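Local coordinates for cellulosomal scaffoldin adaptor protein B (Acetivibrio cellulolyticus, PDB 3FNK) that serves as an adaptor scaffoldin of the cellulosome, of which this chain is the second type II cohesin, a dockerin-binding module, at residues A[106-109]-A[114-117]. Numbering follows the deposited sequence.
Sequences EVYR and PEET
Tyr108 reaches out of the short helix 105-111 and ends against the backbone of Pro114 and Glu115, in the loop that leads from that helix into strand 118-127. Its first bond, to CB, runs beside 114-117 rather than at it; with CG anti to the backbone N (chi1 -173°), the tip of the side chain comes nearer to the loop than CB does. Further out, CE1 lies 4.0 Å from Pro114 CA, and CZ comes 3.9 Å from Glu115 N. The hydroxyl makes the polar contact: Glu115 N donates a hydrogen bond to Tyr108 OH of 2.7 Å, nearly straight at 176°, arriving at the ring edge in the ring plane. Pro114 CA stands 3.5 Å from the same OH, approaching obliquely. In the cohesin jelly-roll, a flattened beta sandwich or barrel, helix and loop form the connection from strand 95-102 in one sheet to strand 118-127 in the other, and the buried Tyr108 ties the helix to the later part of that connection. The phenol donates to Phe39 O while accepting from Glu115 N, so both roles of the oxygen are used, and edge-to-face contacts with Trp155 and Tyr102 help to fix the ring. Glu115 flanks the hydroxyl with its aliphatic part, CB at 3.5 Å and CG at 3.6 Å from Tyr108 OH. Beyond CG its chain is extended, and the carboxylate plane is turned 64° from the phenol ring. OE2 accepts a hydrogen bond from Leu76 N, while OE1 is hydrogen-bonded to the hydroxyl of Tyr102, the residue whose ring also meets that of Tyr108.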
loop_
_atom_site.group_PDB
_atom_site.type_symbol
_atom_site.label_atom_id
_atom_site.label_comp_id
_atom_site.label_asym_id
_atom_site.label_seq_id
_atom_site.Cartn_x
_atom_site.Cartn_y
_atom_site.Cartn_z
ATOM N N GLU A 106 5.293 22.728 -4.485
ATOM C CA GLU A 106 5.487 23.779 -5.489
ATOM C C GLU A 106 6.455 23.348 -6.614
ATOM O O GLU A 106 6.134 23.545 -7.807
ATOM C CB GLU A 106 5.936 25.079 -4.842
ATOM C CG GLU A 106 5.820 26.285 -5.792
ATOM C CD GLU A 106 6.118 27.553 -5.069
ATOM O OE1 GLU A 106 6.987 27.537 -4.167
ATOM O OE2 GLU A 106 5.459 28.568 -5.348
ATOM N N VAL A 107 7.601 22.765 -6.242
ATOM C CA VAL A 107 8.580 22.211 -7.223
ATOM C C VAL A 107 7.874 21.167 -8.114
ATOM O O VAL A 107 7.898 21.253 -9.358
ATOM C CB VAL A 107 9.831 21.588 -6.544
ATOM C CG1 VAL A 107 10.854 21.055 -7.601
ATOM C CG2 VAL A 107 10.539 22.589 -5.577
ATOM N N TYR A 108 7.199 20.220 -7.462
ATOM C CA TYR A 108 6.369 19.215 -8.142
ATOM C C TYR A 108 5.329 19.851 -9.092
ATOM O O TYR A 108 5.275 19.529 -10.277
ATOM C CB TYR A 108 5.674 18.330 -7.088
ATOM C CG TYR A 108 4.886 17.121 -7.608
ATOM C CD1 TYR A 108 5.204 16.502 -8.830
ATOM C CD2 TYR A 108 3.881 16.547 -6.820
ATOM C CE1 TYR A 108 4.495 15.365 -9.275
ATOM C CE2 TYR A 108 3.184 15.414 -7.238
ATOM C CZ TYR A 108 3.483 14.818 -8.462
ATOM O OH TYR A 108 2.790 13.673 -8.861
ATOM N N ARG A 109 4.508 20.750 -8.597
ATOM C CA ARG A 109 3.516 21.379 -9.460
ATOM C C ARG A 109 4.213 22.002 -10.665
ATOM O O ARG A 109 3.698 21.920 -11.789
ATOM C CB ARG A 109 2.676 22.427 -8.713
ATOM C CG ARG A 109 1.705 21.839 -7.641
ATOM C CD ARG A 109 0.810 22.923 -7.037
ATOM N NE ARG A 109 1.524 24.074 -6.464
ATOM C CZ ARG A 109 1.842 24.219 -5.174
ATOM N NH1 ARG A 109 1.542 23.275 -4.282
ATOM N NH2 ARG A 109 2.456 25.323 -4.764
ATOM N N PRO A 114 2.424 15.257 -13.354
ATOM C CA PRO A 114 1.935 14.510 -12.189
ATOM C C PRO A 114 2.144 13.010 -12.340
ATOM O O PRO A 114 2.053 12.476 -13.451
ATOM C CB PRO A 114 0.445 14.825 -12.175
ATOM C CG PRO A 114 0.137 15.155 -13.620
ATOM C CD PRO A 114 1.324 15.925 -14.062
ATOM N N GLU A 115 2.427 12.339 -11.226
ATOM C CA GLU A 115 2.502 10.906 -11.193
ATOM C C GLU A 115 1.125 10.369 -10.815
ATOM O O GLU A 115 0.713 10.521 -9.656
ATOM C CB GLU A 115 3.539 10.472 -10.146
ATOM C CG GLU A 115 4.907 11.103 -10.337
ATOM C CD GLU A 115 5.919 10.751 -9.205
ATOM O OE1 GLU A 115 7.025 11.291 -9.243
ATOM O OE2 GLU A 115 5.621 9.980 -8.274
ATOM N N GLU A 116 0.420 9.737 -11.756
ATOM C CA GLU A 116 -1.005 9.410 -11.540
ATOM C C GLU A 116 -1.302 7.910 -11.539
ATOM O O GLU A 116 -2.341 7.459 -11.034
ATOM C CB GLU A 116 -1.904 10.211 -12.512
ATOM C CG GLU A 116 -1.642 11.769 -12.484
ATOM C CD GLU A 116 -2.620 12.580 -13.326
ATOM O OE1 GLU A 116 -2.991 12.087 -14.417
ATOM O OE2 GLU A 116 -3.018 13.700 -12.915
ATOM N N THR A 117 -0.357 7.140 -12.071
ATOM C CA THR A 117 -0.536 5.702 -12.213
ATOM C C THR A 117 0.778 4.987 -11.956
ATOM O O THR A 117 1.775 5.327 -12.550
ATOM C CB THR A 117 -1.063 5.350 -13.629
ATOM O OG1 THR A 117 -2.328 5.997 -13.824
ATOM C CG2 THR A 117 -1.246 3.809 -13.769
#